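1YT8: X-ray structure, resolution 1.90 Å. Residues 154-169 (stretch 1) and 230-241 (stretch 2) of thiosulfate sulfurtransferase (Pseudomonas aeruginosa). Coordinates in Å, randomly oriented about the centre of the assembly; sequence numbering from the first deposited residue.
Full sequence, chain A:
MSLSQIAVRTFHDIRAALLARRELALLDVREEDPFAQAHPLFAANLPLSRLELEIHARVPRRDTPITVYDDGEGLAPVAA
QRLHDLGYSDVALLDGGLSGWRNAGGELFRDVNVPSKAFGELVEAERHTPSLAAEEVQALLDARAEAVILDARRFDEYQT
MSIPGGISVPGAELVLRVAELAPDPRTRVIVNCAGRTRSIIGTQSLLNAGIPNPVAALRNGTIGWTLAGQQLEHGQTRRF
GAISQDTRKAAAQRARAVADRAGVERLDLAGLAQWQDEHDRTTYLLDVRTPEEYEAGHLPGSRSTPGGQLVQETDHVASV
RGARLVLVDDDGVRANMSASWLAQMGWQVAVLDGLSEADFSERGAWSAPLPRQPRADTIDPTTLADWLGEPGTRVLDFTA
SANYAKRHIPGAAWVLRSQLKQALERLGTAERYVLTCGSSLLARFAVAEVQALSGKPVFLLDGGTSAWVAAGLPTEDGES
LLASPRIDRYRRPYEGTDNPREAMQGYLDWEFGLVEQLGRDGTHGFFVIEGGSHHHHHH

Stretch 1 154-169: RFDEYQTMSIPGGISV
Stretch 2 230-241: QQLEHGQTRRFG

Where an irregular segment packs against one that passes from helix through a turn to a strand, backbone polar groups must find partners without the help of a continuous sheet, and this contact in thiosulfate sulfurtransferase, burying 1004 Å² summed over both sides, illustrates how. Stretch 1 runs from a short helix beginning at Phe-155 through an extended segment and a type II turn, Ile-163 to Gly-166, into a strand at Ile-167 and Ser-168; stretch 2 has no regular helix or strand.

The pairing is antiparallel around Ser-162 and Glu-233, whose CA atoms lie 5.1 Å apart. Both are extended (phi/psi -150/163° and -105/167°), and they satisfy each other twice: Ser-162 N donates to Glu-233 O at 2.9 Å, and Glu-233 N to Ser-162 O at 2.8 Å. On the helix side, carbonyls take over as acceptors. Gln-159 O receives Gly-235 N at 2.7 Å, Gly-235 having positive phi (66/20°), and Thr-160 O receives His-234 ND1 at 2.9 Å, near the plane of the imidazole (chi1 m). The Gln-159 side chain (chi1 m) returns a donor, NE2 to Gln-236 O at 3.0 Å.

A second bridge joins Ser-168 and Arg-239, CA atoms 4.6 Å apart. Ser-168 N donates to Arg-238 O at 2.9 Å, and Ser-168 O accepts from Phe-240 N at 3.3 Å.

Between the bridges, side chains serve the turn. Gly-166 N closes it on Ile-163 O at 2.8 Å, while Gly-165 N (phi/psi 78/-2°) donates to Glu-233 OE1 at 3.2 Å. Glu-233 OE1 also forms a salt bridge with Arg-238 NH2 at 3.0 Å. Arg-238, extended with chi1 to chi3 m, t, t, sends NH1 to Gly-166 O at 2.9 Å. Gly-166 O also accepts from Tyr-158 OH (chi1 t) at 2.8 Å, and this hydroxyl in turn receives Arg-238 N in a weak bond of 3.1 Å.

Two waters complete the network. Water 1 accepts from Gln-236 N at 2.9 Å and donates to Tyr-158 O and Ser-162 OG, both at 2.8 Å. Water 2 accepts from Ser-162 OG at 2.7 Å and Arg-238 NH1 at 3.0 Å, and donates to Ile-163 O at 2.7 Å and Glu-233 OE1 at 2.6 Å. Ser-162 OG (chi1 p) thus links both waters.

A cation-pi stack and an apolar contact add to this network. The Arg-239 guanidinium lies flat on Phe-155 (both chi1 t), planes at 6° and CZ 3.6 Å from the ring centroid, a cation-pi stack. Ile-163 CD1 meets Leu-232 CD2 at 3.8 Å.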

# COMPACT_ATOMS: atom_id res chain seq x y z
N ARG A 154 4.42 3.75 -9.89
CA ARG A 154 5.76 3.77 -9.29
C ARG A 154 6.74 3.49 -10.42
O ARG A 154 6.39 2.85 -11.40
CB ARG A 154 5.91 2.67 -8.23
CG ARG A 154 5.05 2.82 -6.99
CD ARG A 154 5.53 1.84 -5.92
NE ARG A 154 5.63 0.48 -6.44
CZ ARG A 154 4.63 -0.40 -6.44
NH1 ARG A 154 3.44 -0.08 -5.94
NH2 ARG A 154 4.81 -1.61 -6.96
N PHE A 155 7.98 3.94 -10.27
CA PHE A 155 8.98 3.72 -11.31
C PHE A 155 9.19 2.23 -11.61
O PHE A 155 9.40 1.86 -12.76
CB PHE A 155 10.31 4.35 -10.91
CG PHE A 155 11.35 4.32 -12.00
CD1 PHE A 155 11.16 5.06 -13.17
CD2 PHE A 155 12.49 3.54 -11.87
CE1 PHE A 155 12.09 5.01 -14.20
CE2 PHE A 155 13.43 3.48 -12.90
CZ PHE A 155 13.23 4.22 -14.07
N ASP A 156 9.14 1.38 -10.58
CA ASP A 156 9.34 -0.05 -10.83
C ASP A 156 8.22 -0.66 -11.67
O ASP A 156 8.44 -1.62 -12.42
CB ASP A 156 9.49 -0.83 -9.51
CG ASP A 156 8.27 -0.73 -8.62
OD1 ASP A 156 8.09 0.32 -7.96
OD2 ASP A 156 7.48 -1.69 -8.57
N GLU A 157 7.01 -0.12 -11.55
CA GLU A 157 5.89 -0.62 -12.33
C GLU A 157 6.11 -0.22 -13.78
O GLU A 157 5.94 -1.02 -14.70
CB GLU A 157 4.57 -0.03 -11.84
CG GLU A 157 4.10 -0.59 -10.51
CD GLU A 157 2.85 0.10 -10.01
OE1 GLU A 157 2.97 1.20 -9.42
OE2 GLU A 157 1.74 -0.44 -10.23
N TYR A 158 6.50 1.04 -13.97
CA TYR A 158 6.77 1.59 -15.30
C TYR A 158 7.87 0.77 -15.98
O TYR A 158 7.82 0.52 -17.18
CB TYR A 158 7.19 3.06 -15.16
CG TYR A 158 7.90 3.64 -16.35
CD1 TYR A 158 7.20 4.12 -17.46
CD2 TYR A 158 9.30 3.70 -16.39
CE1 TYR A 158 7.87 4.65 -18.57
CE2 TYR A 158 9.98 4.22 -17.48
CZ TYR A 158 9.26 4.69 -18.57
OH TYR A 158 9.95 5.18 -19.66
N GLN A 159 8.87 0.36 -15.21
CA GLN A 159 9.95 -0.43 -15.78
C GLN A 159 9.51 -1.85 -16.14
O GLN A 159 10.11 -2.49 -17.02
CB GLN A 159 11.14 -0.50 -14.82
CG GLN A 159 11.91 0.80 -14.72
CD GLN A 159 13.38 0.57 -14.48
OE1 GLN A 159 13.78 0.06 -13.43
NE2 GLN A 159 14.21 0.92 -15.46
N THR A 160 8.46 -2.35 -15.49
CA THR A 160 7.99 -3.69 -15.80
C THR A 160 7.37 -3.72 -17.21
O THR A 160 7.66 -4.61 -18.01
CB THR A 160 6.98 -4.17 -14.75
OG1 THR A 160 7.63 -4.22 -13.48
CG2 THR A 160 6.47 -5.57 -15.09
N MSE A 161 6.52 -2.74 -17.50
CA MSE A 161 5.92 -2.63 -18.82
C MSE A 161 5.42 -1.20 -18.96
O MSE A 161 4.97 -0.60 -17.98
CB MSE A 161 4.77 -3.63 -19.02
CG MSE A 161 3.47 -3.28 -18.33
SE MSE A 161 3.54 -3.61 -16.42
CE MSE A 161 1.65 -4.04 -16.15
N SER A 162 5.51 -0.65 -20.16
CA SER A 162 5.08 0.72 -20.38
C SER A 162 4.57 0.98 -21.79
O SER A 162 4.82 0.20 -22.72
CB SER A 162 6.24 1.68 -20.07
OG SER A 162 7.41 1.29 -20.77
N ILE A 163 3.85 2.09 -21.94
CA ILE A 163 3.30 2.49 -23.23
C ILE A 163 4.47 3.10 -24.02
O ILE A 163 5.29 3.83 -23.47
CB ILE A 163 2.19 3.57 -23.04
CG1 ILE A 163 1.13 3.06 -22.06
CG2 ILE A 163 1.57 3.94 -24.39
CD1 ILE A 163 0.44 1.75 -22.48
N PRO A 164 4.57 2.78 -25.33
CA PRO A 164 5.66 3.30 -26.17
C PRO A 164 5.93 4.79 -26.00
O PRO A 164 5.03 5.61 -26.14
CB PRO A 164 5.20 2.96 -27.58
CG PRO A 164 4.51 1.66 -27.37
CD PRO A 164 3.68 1.91 -26.12
N GLY A 165 7.19 5.12 -25.70
CA GLY A 165 7.57 6.51 -25.52
C GLY A 165 7.18 7.11 -24.19
O GLY A 165 7.49 8.26 -23.91
N GLY A 166 6.49 6.33 -23.36
CA GLY A 166 6.06 6.82 -22.06
C GLY A 166 7.18 7.31 -21.16
O GLY A 166 8.30 6.81 -21.21
N ILE A 167 6.85 8.28 -20.32
CA ILE A 167 7.80 8.88 -19.38
C ILE A 167 7.27 8.69 -17.96
O ILE A 167 6.11 9.00 -17.69
CB ILE A 167 7.95 10.40 -19.65
CG1 ILE A 167 8.40 10.62 -21.09
CG2 ILE A 167 8.94 11.02 -18.65
CD1 ILE A 167 8.24 12.04 -21.58
N SER A 168 8.11 8.19 -17.06
CA SER A 168 7.69 7.98 -15.68
C SER A 168 7.51 9.29 -14.91
O SER A 168 8.46 10.06 -14.75
CB SER A 168 8.70 7.09 -14.96
OG SER A 168 8.39 7.00 -13.58
N VAL A 169 6.29 9.54 -14.45
CA VAL A 169 5.98 10.73 -13.67
C VAL A 169 4.93 10.33 -12.64
O VAL A 169 3.73 10.54 -12.84
CB VAL A 169 5.41 11.88 -14.55
CG1 VAL A 169 5.30 13.16 -13.72
CG2 VAL A 169 6.30 12.11 -15.76
N GLN A 230 -1.95 -4.06 -29.00
CA GLN A 230 -0.81 -3.19 -29.25
C GLN A 230 0.41 -3.63 -28.45
O GLN A 230 0.30 -4.47 -27.56
CB GLN A 230 -1.22 -1.75 -28.97
CG GLN A 230 -2.25 -1.30 -30.00
CD GLN A 230 -3.02 -0.07 -29.61
OE1 GLN A 230 -2.68 0.63 -28.65
NE2 GLN A 230 -4.08 0.21 -30.36
N GLN A 231 1.57 -3.08 -28.78
CA GLN A 231 2.82 -3.48 -28.15
C GLN A 231 3.33 -2.62 -27.00
O GLN A 231 3.45 -1.41 -27.12
CB GLN A 231 3.90 -3.59 -29.22
CG GLN A 231 5.26 -4.10 -28.74
CD GLN A 231 5.23 -5.54 -28.29
OE1 GLN A 231 4.67 -6.41 -28.98
NE2 GLN A 231 5.83 -5.82 -27.14
N LEU A 232 3.66 -3.27 -25.89
CA LEU A 232 4.20 -2.59 -24.72
C LEU A 232 5.72 -2.63 -24.77
O LEU A 232 6.30 -3.49 -25.44
CB LEU A 232 3.73 -3.30 -23.44
CG LEU A 232 2.25 -3.20 -23.09
CD1 LEU A 232 1.92 -4.15 -21.94
CD2 LEU A 232 1.92 -1.76 -22.70
N GLU A 233 6.36 -1.69 -24.09
CA GLU A 233 7.81 -1.67 -24.03
C GLU A 233 8.16 -2.16 -22.63
O GLU A 233 7.28 -2.26 -21.77
CB GLU A 233 8.34 -0.25 -24.26
CG GLU A 233 7.98 0.31 -25.63
CD GLU A 233 8.74 1.57 -25.97
OE1 GLU A 233 8.84 2.48 -25.12
OE2 GLU A 233 9.23 1.67 -27.12
N HIS A 234 9.42 -2.49 -22.39
CA HIS A 234 9.82 -3.00 -21.09
C HIS A 234 11.21 -2.51 -20.71
O HIS A 234 12.04 -2.27 -21.59
CB HIS A 234 9.82 -4.54 -21.12
CG HIS A 234 8.55 -5.13 -21.63
ND1 HIS A 234 7.43 -5.29 -20.84
CD2 HIS A 234 8.20 -5.59 -22.86
CE1 HIS A 234 6.45 -5.81 -21.56
NE2 HIS A 234 6.90 -6.01 -22.79
N GLY A 235 11.45 -2.36 -19.41
CA GLY A 235 12.75 -1.91 -18.94
C GLY A 235 13.11 -0.49 -19.32
O GLY A 235 14.29 -0.12 -19.31
N GLN A 236 12.11 0.31 -19.66
CA GLN A 236 12.36 1.69 -20.04
C GLN A 236 12.84 2.52 -18.85
O GLN A 236 12.64 2.14 -17.69
CB GLN A 236 11.10 2.30 -20.65
CG GLN A 236 10.67 1.60 -21.94
CD GLN A 236 11.80 1.45 -22.94
OE1 GLN A 236 12.28 0.35 -23.20
NE2 GLN A 236 12.25 2.57 -23.49
N THR A 237 13.46 3.66 -19.15
CA THR A 237 14.02 4.52 -18.11
C THR A 237 13.73 6.02 -18.28
O THR A 237 14.35 6.84 -17.60
CB THR A 237 15.56 4.33 -18.04
OG1 THR A 237 16.14 4.71 -19.29
CG2 THR A 237 15.91 2.87 -17.76
N ARG A 238 12.81 6.37 -19.18
CA ARG A 238 12.49 7.79 -19.37
C ARG A 238 11.83 8.28 -18.09
O ARG A 238 10.92 7.65 -17.56
CB ARG A 238 11.53 7.97 -20.54
CG ARG A 238 11.96 7.22 -21.79
CD ARG A 238 11.15 7.66 -23.00
NE ARG A 238 11.29 6.71 -24.10
CZ ARG A 238 10.61 5.57 -24.18
NH1 ARG A 238 9.74 5.24 -23.24
NH2 ARG A 238 10.82 4.75 -25.21
N ARG A 239 12.30 9.42 -17.59
CA ARG A 239 11.76 9.96 -16.35
C ARG A 239 11.81 11.48 -16.30
O ARG A 239 12.55 12.12 -17.05
CB ARG A 239 12.54 9.35 -15.18
CG ARG A 239 12.33 10.04 -13.84
CD ARG A 239 12.29 9.06 -12.68
NE ARG A 239 13.43 8.15 -12.63
CZ ARG A 239 13.68 7.32 -11.61
NH1 ARG A 239 12.87 7.31 -10.56
NH2 ARG A 239 14.73 6.52 -11.65
N PHE A 240 10.99 12.06 -15.42
CA PHE A 240 10.95 13.50 -15.25
C PHE A 240 12.31 13.96 -14.74
O PHE A 240 13.11 13.16 -14.25
CB PHE A 240 9.86 13.87 -14.23
CG PHE A 240 10.13 13.36 -12.84
CD1 PHE A 240 10.98 14.04 -11.98
CD2 PHE A 240 9.55 12.16 -12.40
CE1 PHE A 240 11.25 13.55 -10.70
CE2 PHE A 240 9.82 11.66 -11.13
CZ PHE A 240 10.67 12.36 -10.27
N GLY A 241 12.56 15.26 -14.84
CA GLY A 241 13.82 15.80 -14.38
C GLY A 241 13.61 16.92 -13.38
O GLY A 241 12.47 17.21 -12.99
O HOH W 1 9.24 -0.30 -19.44
O HOH W 2 7.78 2.98 -22.80